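Local structure of acyl-CoA dehydrogenase FadE3 (4IV6) at residues B[18-23]-B[77-81]; B[72-76]-B[299-303]; B[263-268]-B[340-344]. The protein belongs to the acyl-CoA dehydrogenase family of flavoproteins and is a four-chain assembly that binds dihydroflavine-adenine dinucleotide. One frame throughout, in Å; residues are numbered along the deposited sequence. Where two conformers were deposited one is given.

Contact 1 (B[18-23]-B[77-81])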
loop_
_atom_site.group_PDB
_atom_site.type_symbol
_atom_site.label_atom_id
_atom_site.label_comp_id
_atom_site.label_asym_id
_atom_site.label_seq_id
_atom_site.Cartn_x
_atom_site.Cartn_y
_atom_site.Cartn_z
ATOM N N VAL B 18 -1.205 -30.452 -18.965
ATOM C CA VAL B 18 -0.238 -29.376 -18.895
ATOM C C VAL B 18 0.359 -29.281 -17.466
ATOM O O VAL B 18 1.562 -29.143 -17.313
ATOM C CB VAL B 18 -0.844 -28.052 -19.414
ATOM C CG1 VAL B 18 0.137 -26.914 -19.297
ATOM C CG2 VAL B 18 -1.252 -28.205 -20.879
ATOM N N HIS B 19 -0.473 -29.443 -16.436
ATOM C CA HIS B 19 -0.008 -29.523 -15.046
ATOM C C HIS B 19 1.018 -30.639 -14.829
ATOM O O HIS B 19 2.047 -30.438 -14.182
ATOM C CB HIS B 19 -1.205 -29.759 -14.138
ATOM C CG HIS B 19 -0.858 -29.835 -12.696
ATOM N ND1 HIS B 19 -0.849 -28.724 -11.879
ATOM C CD2 HIS B 19 -0.547 -30.889 -11.905
ATOM C CE1 HIS B 19 -0.525 -29.086 -10.651
ATOM N NE2 HIS B 19 -0.336 -30.394 -10.639
ATOM N N ASP B 20 0.714 -31.823 -15.368
ATOM C CA ASP B 20 1.611 -32.973 -15.274
ATOM C C ASP B 20 2.926 -32.726 -15.991
ATOM O O ASP B 20 3.986 -33.063 -15.485
ATOM C CB ASP B 20 0.940 -34.218 -15.846
ATOM C CG ASP B 20 -0.097 -34.763 -14.923
ATOM O OD1 ASP B 20 -0.225 -34.179 -13.822
ATOM O OD2 ASP B 20 -0.760 -35.768 -15.268
ATOM N N PHE B 21 2.849 -32.131 -17.174
ATOM C CA PHE B 21 4.025 -31.745 -17.957
ATOM C C PHE B 21 4.884 -30.787 -17.144
ATOM O O PHE B 21 6.108 -30.919 -17.103
ATOM C CB PHE B 21 3.565 -31.089 -19.264
ATOM C CG PHE B 21 4.599 -30.238 -19.964
ATOM C CD1 PHE B 21 5.676 -30.808 -20.592
ATOM C CD2 PHE B 21 4.419 -28.875 -20.082
ATOM C CE1 PHE B 21 6.611 -30.016 -21.263
ATOM C CE2 PHE B 21 5.339 -28.080 -20.758
ATOM C CZ PHE B 21 6.422 -28.653 -21.359
ATOM N N VAL B 22 4.227 -29.862 -16.448
ATOM C CA VAL B 22 4.948 -28.894 -15.627
ATOM C C VAL B 22 5.638 -29.597 -14.445
ATOM O O VAL B 22 6.823 -29.384 -14.220
ATOM C CB VAL B 22 4.041 -27.737 -15.201
ATOM C CG1 VAL B 22 4.620 -26.965 -14.006
ATOM C CG2 VAL B 22 3.808 -26.826 -16.377
ATOM N N GLU B 23 4.901 -30.433 -13.727
ATOM C CA GLU B 23 5.446 -31.148 -12.597
ATOM C C GLU B 23 6.563 -32.129 -12.981
ATOM O O GLU B 23 7.570 -32.152 -12.331
ATOM C CB GLU B 23 4.348 -31.899 -11.837
ATOM C CG GLU B 23 3.311 -31.007 -11.169
ATOM C CD GLU B 23 3.936 -30.168 -10.072
ATOM O OE1 GLU B 23 4.500 -30.747 -9.148
ATOM O OE2 GLU B 23 3.913 -28.928 -10.194
ATOM N N GLU B 77 -1.105 -22.659 -15.948
ATOM C CA GLU B 77 -0.349 -23.838 -15.566
ATOM C C GLU B 77 1.058 -23.762 -16.089
ATOM O O GLU B 77 2.011 -24.060 -15.367
ATOM C CB GLU B 77 -0.974 -25.123 -16.090
ATOM C CG GLU B 77 -2.243 -25.572 -15.386
ATOM C CD GLU B 77 -2.105 -25.856 -13.898
ATOM O OE1 GLU B 77 -1.005 -26.233 -13.378
ATOM O OE2 GLU B 77 -3.155 -25.664 -13.247
ATOM N N LEU B 78 1.186 -23.386 -17.355
ATOM C CA LEU B 78 2.493 -23.225 -17.978
ATOM C C LEU B 78 3.337 -22.230 -17.212
ATOM O O LEU B 78 4.505 -22.520 -16.875
ATOM C CB LEU B 78 2.340 -22.778 -19.425
ATOM C CG LEU B 78 1.900 -23.825 -20.426
ATOM C CD1 LEU B 78 1.698 -23.164 -21.759
ATOM C CD2 LEU B 78 2.941 -24.919 -20.546
ATOM N N ALA B 79 2.740 -21.068 -16.919
ATOM C CA ALA B 79 3.465 -19.980 -16.229
ATOM C C ALA B 79 3.845 -20.304 -14.812
ATOM O O ALA B 79 4.904 -19.868 -14.337
ATOM C CB ALA B 79 2.692 -18.674 -16.280
ATOM N N ARG B 80 2.995 -21.075 -14.132
ATOM C CA ARG B 80 3.319 -21.604 -12.845
ATOM C C ARG B 80 4.657 -22.363 -12.863
ATOM O O ARG B 80 5.499 -22.178 -11.983
ATOM C CB ARG B 80 2.181 -22.496 -12.380
ATOM C CG ARG B 80 2.356 -23.169 -11.030
ATOM C CD ARG B 80 1.163 -24.120 -10.819
ATOM N NE ARG B 80 1.467 -25.032 -9.731
ATOM C CZ ARG B 80 2.053 -26.214 -9.847
ATOM N NH1 ARG B 80 2.278 -26.885 -8.743
ATOM N NH2 ARG B 80 2.314 -26.777 -11.015
ATOM N N GLY B 81 4.864 -23.203 -13.874
ATOM C CA GLY B 81 6.159 -23.886 -14.010
ATOM C C GLY B 81 7.298 -22.961 -14.434
ATOM O O GLY B 81 8.386 -22.985 -13.872
#

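Contact 2 (B[72-76]-B[299-303])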
loop_
_atom_site.group_PDB
_atom_site.type_symbol
_atom_site.label_atom_id
_atom_site.label_comp_id
_atom_site.label_asym_id
_atom_site.label_seq_id
_atom_site.Cartn_x
_atom_site.Cartn_y
_atom_site.Cartn_z
ATOM N N VAL B 72 -7.054 -19.841 -20.464
ATOM C CA VAL B 72 -6.368 -19.117 -19.383
ATOM C C VAL B 72 -5.817 -20.079 -18.341
ATOM O O VAL B 72 -4.747 -19.853 -17.794
ATOM C CB VAL B 72 -7.219 -17.981 -18.783
ATOM C CG1 VAL B 72 -7.628 -17.001 -19.881
ATOM C CG2 VAL B 72 -8.449 -18.494 -18.084
ATOM N N GLN B 73 -6.536 -21.168 -18.087
ATOM C CA GLN B 73 -6.041 -22.163 -17.163
ATOM C C GLN B 73 -4.800 -22.870 -17.715
ATOM O O GLN B 73 -3.881 -23.166 -16.963
ATOM C CB GLN B 73 -7.131 -23.141 -16.777
ATOM C CG GLN B 73 -8.209 -22.506 -15.893
ATOM C CD GLN B 73 -9.388 -23.418 -15.674
ATOM O OE1 GLN B 73 -10.526 -23.115 -16.068
ATOM N NE2 GLN B 73 -9.127 -24.554 -15.087
ATOM N N VAL B 74 -4.749 -23.100 -19.018
ATOM C CA VAL B 74 -3.559 -23.731 -19.632
ATOM C C VAL B 74 -2.379 -22.777 -19.539
ATOM O O VAL B 74 -1.268 -23.166 -19.156
ATOM C CB VAL B 74 -3.795 -24.141 -21.097
ATOM C CG1 VAL B 74 -2.495 -24.555 -21.766
ATOM C CG2 VAL B 74 -4.800 -25.266 -21.186
ATOM N N ALA B 75 -2.623 -21.521 -19.871
ATOM C CA ALA B 75 -1.563 -20.509 -19.802
ATOM C C ALA B 75 -1.054 -20.339 -18.360
ATOM O O ALA B 75 0.154 -20.249 -18.115
ATOM C CB ALA B 75 -2.066 -19.193 -20.376
ATOM N N GLU B 76 -1.969 -20.391 -17.401
ATOM C CA GLU B 76 -1.615 -20.247 -16.005
ATOM C C GLU B 76 -0.747 -21.436 -15.542
ATOM O O GLU B 76 0.234 -21.238 -14.848
ATOM C CB GLU B 76 -2.877 -20.137 -15.155
ATOM C CG GLU B 76 -2.611 -20.064 -13.653
ATOM C CD GLU B 76 -3.878 -20.095 -12.824
ATOM O OE1 GLU B 76 -4.402 -21.210 -12.627
ATOM O OE2 GLU B 76 -4.313 -19.009 -12.348
ATOM N N ARG B 299 -7.603 -14.641 -9.420
ATOM C CA ARG B 299 -8.072 -15.748 -10.263
ATOM C C ARG B 299 -9.586 -15.634 -10.510
ATOM O O ARG B 299 -10.064 -15.945 -11.598
ATOM C CB ARG B 299 -7.708 -17.107 -9.663
ATOM C CG ARG B 299 -6.199 -17.352 -9.535
ATOM C CD ARG B 299 -5.930 -18.802 -9.126
ATOM N NE ARG B 299 -6.103 -19.658 -10.281
ATOM C CZ ARG B 299 -7.120 -20.490 -10.523
ATOM N NH1 ARG B 299 -8.103 -20.630 -9.661
ATOM N NH2 ARG B 299 -7.135 -21.200 -11.661
ATOM N N SER B 300 -10.337 -15.171 -9.508
ATOM C CA SER B 300 -11.781 -15.019 -9.662
ATOM C C SER B 300 -12.098 -13.993 -10.736
ATOM O O SER B 300 -12.946 -14.223 -11.620
ATOM C CB SER B 300 -12.470 -14.622 -8.355
ATOM O OG SER B 300 -12.355 -15.634 -7.363
ATOM N N LEU B 301 -11.383 -12.878 -10.694
ATOM C CA LEU B 301 -11.522 -11.836 -11.702
ATOM C C LEU B 301 -11.170 -12.370 -13.114
ATOM O O LEU B 301 -11.955 -12.230 -14.061
ATOM C CB LEU B 301 -10.670 -10.609 -11.314
ATOM C CG LEU B 301 -10.930 -9.272 -12.029
ATOM C CD1 LEU B 301 -10.049 -8.178 -11.425
ATOM C CD2 LEU B 301 -10.649 -9.360 -13.502
ATOM N N LEU B 302 -10.030 -13.038 -13.218
ATOM C CA LEU B 302 -9.586 -13.650 -14.466
ATOM C C LEU B 302 -10.623 -14.613 -15.085
ATOM O O LEU B 302 -10.933 -14.531 -16.283
ATOM C CB LEU B 302 -8.246 -14.347 -14.253
ATOM C CG LEU B 302 -7.711 -15.174 -15.423
ATOM C CD1 LEU B 302 -7.423 -14.315 -16.629
ATOM C CD2 LEU B 302 -6.476 -15.953 -14.982
ATOM N N LEU B 303 -11.164 -15.506 -14.258
ATOM C CA LEU B 303 -12.096 -16.502 -14.742
ATOM C C LEU B 303 -13.404 -15.808 -15.134
ATOM O O LEU B 303 -13.997 -16.161 -16.154
ATOM C CB LEU B 303 -12.308 -17.635 -13.713
ATOM C CG LEU B 303 -11.025 -18.475 -13.539
ATOM C CD1 LEU B 303 -11.188 -19.391 -12.344
ATOM C CD2 LEU B 303 -10.672 -19.311 -14.773
#

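Contact 3 (B[263-268]-B[340-344]). With FDA (dihydroflavine-adenine dinucleotide), chain C.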
loop_
_atom_site.group_PDB
_atom_site.type_symbol
_atom_site.label_atom_id
_atom_site.label_comp_id
_atom_site.label_asym_id
_atom_site.label_seq_id
_atom_site.Cartn_x
_atom_site.Cartn_y
_atom_site.Cartn_z
ATOM N N ASP B 263 5.143 -22.131 -2.882
ATOM C CA ASP B 263 6.454 -22.296 -2.265
ATOM C C ASP B 263 6.493 -21.676 -0.876
ATOM O O ASP B 263 7.028 -22.257 0.056
ATOM C CB ASP B 263 7.574 -21.689 -3.120
ATOM C CG ASP B 263 7.915 -22.529 -4.340
ATOM O OD1 ASP B 263 7.265 -23.595 -4.550
ATOM O OD2 ASP B 263 8.824 -22.111 -5.115
ATOM N N ALA B 264 5.933 -20.483 -0.741
ATOM C CA ALA B 264 5.903 -19.792 0.533
ATOM C C ALA B 264 5.087 -20.569 1.581
ATOM O O ALA B 264 5.510 -20.727 2.715
ATOM C CB ALA B 264 5.333 -18.408 0.342
ATOM N N LEU B 265 3.930 -21.071 1.186
ATOM C CA LEU B 265 3.073 -21.813 2.117
ATOM C C LEU B 265 3.720 -23.103 2.561
ATOM O O LEU B 265 3.715 -23.420 3.748
ATOM C CB LEU B 265 1.741 -22.123 1.461
ATOM C CG LEU B 265 0.726 -22.883 2.308
ATOM C CD1 LEU B 265 0.392 -22.148 3.593
ATOM C CD2 LEU B 265 -0.536 -23.061 1.473
ATOM N N ARG B 266 4.302 -23.828 1.613
ATOM C CA ARG B 266 5.040 -25.031 1.935
ATOM C C ARG B 266 6.218 -24.725 2.846
ATOM O O ARG B 266 6.385 -25.359 3.884
ATOM C CB ARG B 266 5.554 -25.731 0.683
ATOM C CG ARG B 266 6.492 -26.894 0.994
ATOM C CD ARG B 266 6.958 -27.650 -0.262
ATOM N NE ARG B 266 7.490 -26.734 -1.287
ATOM C CZ ARG B 266 8.608 -25.996 -1.178
ATOM N NH1 ARG B 266 9.396 -26.027 -0.084
ATOM N NH2 ARG B 266 8.959 -25.216 -2.190
ATOM N N TYR B 267 7.053 -23.761 2.459
ATOM C CA TYR B 267 8.206 -23.433 3.295
ATOM C C TYR B 267 7.789 -23.062 4.721
ATOM O O TYR B 267 8.473 -23.422 5.656
ATOM C CB TYR B 267 9.011 -22.274 2.709
ATOM C CG TYR B 267 10.339 -22.076 3.375
ATOM C CD1 TYR B 267 11.402 -22.962 3.147
ATOM C CD2 TYR B 267 10.549 -21.004 4.233
ATOM C CE1 TYR B 267 12.648 -22.787 3.770
ATOM C CE2 TYR B 267 11.780 -20.804 4.851
ATOM C CZ TYR B 267 12.827 -21.699 4.634
ATOM O OH TYR B 267 14.046 -21.460 5.254
ATOM N N SER B 268 6.678 -22.356 4.871
ATOM C CA SER B 268 6.215 -21.859 6.180
ATOM C C SER B 268 5.790 -22.974 7.144
ATOM O O SER B 268 5.676 -22.767 8.363
ATOM C CB SER B 268 5.047 -20.890 6.020
ATOM O OG SER B 268 3.817 -21.572 5.837
ATOM N N VAL B 340 9.054 -14.551 3.136
ATOM C CA VAL B 340 8.725 -15.771 3.882
ATOM C C VAL B 340 9.914 -16.707 4.012
ATOM O O VAL B 340 10.030 -17.403 5.016
ATOM C CB VAL B 340 7.484 -16.483 3.284
ATOM C CG1 VAL B 340 7.298 -17.881 3.836
ATOM C CG2 VAL B 340 6.228 -15.659 3.601
ATOM N N HIS B 341 10.788 -16.726 3.007
ATOM C CA HIS B 341 11.972 -17.583 3.006
ATOM C C HIS B 341 13.170 -17.001 3.798
ATOM O O HIS B 341 14.219 -17.654 3.950
ATOM C CB HIS B 341 12.396 -17.903 1.563
ATOM C CG HIS B 341 11.546 -18.937 0.896
ATOM N ND1 HIS B 341 10.282 -18.669 0.417
ATOM C CD2 HIS B 341 11.766 -20.254 0.661
ATOM C CE1 HIS B 341 9.761 -19.771 -0.091
ATOM N NE2 HIS B 341 10.647 -20.744 0.037
ATOM N N GLY B 342 13.034 -15.798 4.320
ATOM C CA GLY B 342 14.144 -15.169 4.999
ATOM C C GLY B 342 15.344 -15.085 4.059
ATOM O O GLY B 342 15.189 -14.804 2.874
ATOM N N GLY B 343 16.537 -15.365 4.580
ATOM C CA GLY B 343 17.751 -15.245 3.776
ATOM C C GLY B 343 17.742 -16.126 2.548
ATOM O O GLY B 343 18.265 -15.764 1.503
ATOM N N TYR B 344 17.147 -17.303 2.672
ATOM C CA TYR B 344 17.101 -18.246 1.569
ATOM C C TYR B 344 16.265 -17.736 0.393
ATOM O O TYR B 344 16.405 -18.205 -0.754
ATOM C CB TYR B 344 16.585 -19.613 2.048
ATOM C CG TYR B 344 17.472 -20.157 3.111
ATOM C CD1 TYR B 344 18.683 -20.755 2.798
ATOM C CD2 TYR B 344 17.143 -20.007 4.444
ATOM C CE1 TYR B 344 19.525 -21.220 3.793
ATOM C CE2 TYR B 344 17.979 -20.455 5.444
ATOM C CZ TYR B 344 19.159 -21.062 5.119
ATOM O OH TYR B 344 19.986 -21.483 6.135
HETATM P PA FDA C . 14.187 -17.337 9.583
HETATM O O1A FDA C . 14.176 -18.774 9.176
HETATM O O2A FDA C . 14.527 -16.879 10.982
HETATM O O5B FDA C . 12.762 -16.700 9.241
HETATM C C5B FDA C . 12.003 -17.076 8.083
HETATM C C4B FDA C . 10.780 -16.163 7.992
HETATM O O4B FDA C . 10.049 -16.263 9.225
HETATM C C3B FDA C . 11.160 -14.698 7.845
HETATM O O3B FDA C . 10.099 -14.057 7.173
HETATM C C2B FDA C . 11.187 -14.223 9.292
HETATM O O2B FDA C . 11.023 -12.831 9.436
HETATM C C1B FDA C . 10.036 -15.000 9.867
HETATM N N9A FDA C . 10.174 -15.209 11.298
HETATM C C8A FDA C . 11.050 -16.025 11.902
HETATM N N7A FDA C . 10.861 -15.971 13.231
HETATM C C5A FDA C . 9.832 -15.101 13.487
HETATM C C6A FDA C . 9.156 -14.563 14.680
HETATM N N6A FDA C . 9.527 -14.966 15.928
HETATM N N1A FDA C . 8.154 -13.671 14.476
HETATM C C2A FDA C . 7.787 -13.268 13.246
HETATM N N3A FDA C . 8.379 -13.704 12.106
HETATM C C4A FDA C . 9.389 -14.601 12.192
HETATM N N1 FDA C . 24.232 -13.265 8.832
HETATM C C2 FDA C . 25.388 -13.187 9.511
HETATM O O2 FDA C . 25.454 -13.670 10.674
HETATM N N3 FDA C . 26.449 -12.577 8.980
HETATM C C4 FDA C . 26.452 -12.054 7.750
HETATM O O4 FDA C . 27.460 -11.528 7.309
HETATM C C4X FDA C . 25.248 -12.092 6.941
HETATM N N5 FDA C . 25.145 -11.595 5.696
HETATM C C5X FDA C . 24.146 -12.066 4.889
HETATM C C6 FDA C . 24.226 -11.951 3.496
HETATM C C7 FDA C . 23.213 -12.397 2.683
HETATM C C7M FDA C . 23.324 -12.288 1.191
HETATM C C8 FDA C . 22.083 -12.977 3.253
HETATM C C8M FDA C . 20.926 -13.471 2.457
HETATM C C9 FDA C . 21.975 -13.080 4.612
HETATM C C9A FDA C . 23.002 -12.657 5.446
HETATM N N10 FDA C . 22.886 -12.819 6.865
HETATM C C10 FDA C . 24.095 -12.756 7.588
HETATM C "C1'" FDA C . 21.907 -13.783 7.382
HETATM C "C2'" FDA C . 20.646 -13.001 7.676
HETATM O "O2'" FDA C . 20.839 -12.082 8.760
HETATM C "C3'" FDA C . 19.527 -14.022 7.909
HETATM O "O3'" FDA C . 19.064 -14.508 6.622
HETATM C "C4'" FDA C . 18.382 -13.398 8.662
HETATM O "O4'" FDA C . 18.770 -13.372 10.020
HETATM C "C5'" FDA C . 17.079 -14.185 8.576
HETATM O "O5'" FDA C . 17.343 -15.508 8.916
HETATM P P FDA C . 16.682 -16.809 8.347
HETATM O O1P FDA C . 16.873 -16.860 6.881
HETATM O O2P FDA C . 17.285 -17.867 9.190
HETATM O O3P FDA C . 15.130 -16.503 8.627
HETATM O O HOH W 1 11.052 -23.155 -1.202
HETATM O O HOH W 2 14.233 -19.160 6.473
#

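Contact 1 (B[18-23]-B[77-81])
Segments 18-23 and 77-81 are helical and run almost parallel, their axes 9° apart and 8.9 Å at closest approach, with Val22 and Gly81 facing each other at a CA to CA distance of 5.4 Å. That close passage rests on Gly81: Val22 CG1 lies 3.4 Å from Gly81 CA, and the valine enters as a knob into the hole formed by Glu77, Leu78, Arg80 and Gly81. One turn earlier on the helix, Val18 CG1 meets Leu78 CD2 at 3.7 Å, and Leu78 CD2 also meets the edge of the Phe21 ring. On the polar side of the interface, His19 has CG anti to the backbone N (chi1 -179°), which lays the ring alongside the neighbouring helix; His19 ND1 donates in the ring plane to Glu77 OE1 at 2.9 Å, striking that oxygen from above the carboxylate plane. Arg80 extends from CG to NE and forms an end-on salt bridge with Glu23: NH1 and NH2 both reach OE2, at 3.0 and 2.8 Å, from one face of the carboxylate. His19 CE1 lies over one face of the Arg80 guanidinium, near its rim, with ring and guanidinium planes 22° apart. The pair belongs to the N-terminal helical domain, where Phe21 packs on helix 41-50. Helix 234-270 of the C-terminal domain adds salt bridges from Arg258 to Glu77 OE2 and from Glu262 to Arg80 NH1.

Contact 2 (B[72-76]-B[299-303])
The guanidinium of Arg299 meets the carboxylate of Glu76 at its edge, with Glu76 CD in the guanidinium plane and the two flat groups turned 42° against each other. The salt bridge is side-on and uses two nitrogens, one for each oxygen: Arg299 NE donates to Glu76 OE2 at 2.8 Å with an N-H...O angle of 161°, and Arg299 NH2 donates to Glu76 OE1 at 2.9 Å along a more bent path. Both oxygens are met on the syn side, close to the carboxylate plane. OE2 lies near the guanidinium plane, whereas OE1 is somewhat tilted from it. The bend of the Arg299 chain at chi3 turns NE and NH2 to the carboxylate, which arrives on an extended glutamate chain.

The axes of the two segments come no closer than 11.9 Å, at 138°, and these long side chains span the gap. In the acyl-CoA dehydrogenase fold this joins the N-terminal helical domain, through helix 68-81, to the C-terminal helical domain, through helix 282-310. Helix 234-270 also lines the junction: Thr254 hydrogen-bonds Glu76 OE2 and Arg258 forms a salt bridge with OE1, so each oxygen of the buried carboxylate has a partner beyond Arg299. The two arginines probably favour the ionised carboxylate.

Next to the ion pair the contact is made mainly by aliphatic groups. Val72 forks between two leucines, CG2 reaching Leu303 CD2 at 4.1 Å and CG1 reaching Leu302 CD1 at 4.2 Å. The side chain of Gln73 crosses Leu303 at about a right angle, its CG 4.2 Å from Leu303 CD2. On the 299-303 side, Arg299 also packs on Ile388 of the second subunit.

Contact 3 (B[263-268]-B[340-344])
Tyr267 places CG anti to the backbone N (chi1 -169°), while His341 turns CG anti to its carbonyl carbon (chi1 -77°), and the two rings come together as an offset stack. Their centroids are 4.3 Å apart and the planes 21° from parallel; His341 CD2 lies over one face of the tyrosine, displaced toward the rim. At the edge of the phenol ring, Tyr267 CD2 approaches Val340 O at 3.7 Å, and farther out Tyr267 OH reaches Tyr344 CD2 at 3.5 Å. Val340 rests its CG1 on Ala264, 4.0 Å from CB.

No direct hydrogen bond crosses between the segments; water does this work. One water joins His341 NE2 to Arg266 NH2, and Ala337 O holds ND1, which fixes the imidazole at both nitrogens. A second water links Tyr267 OH, His341 O and the diphosphate oxygen O1A of dihydroflavine-adenine dinucleotide.

The contact sets helix 234-270 against the loop after helix 316-340, which holds Val340, Gly342, Gly343 and Tyr344 of the dihydroflavine-adenine dinucleotide pocket. Gly342, the first residue past the helix to leave helical torsions, has positive phi, and its C lies 3.7 Å from O1P of the ligand. Gly343 N donates to the same O1P at 2.8 Å. Tyr344 meets Trp157 of the third subunit edge-to-face, and that subunit contributes Ser133 and Thr368 to the same ligand.

From the N terminus, helix 9-26 is the first to be tied down: contact 1 closes a 53-residue, partly helical loop onto the end of helix 68-81. Contact 2 starts from that same helix, inside this loop, and reaches forward across 222 residues, including the strands of the middle domain, to helix 282-310. The two therefore cross along the chain, and they touch in space through Val18 CG2 and Val74 CG1. Contact 3 opens after contact 1 has closed but crosses contact 2, joining helix 234-270 to the turn after helix 316-340 within the C-terminal domain. Its centre lies about 25 Å from that of contact 2.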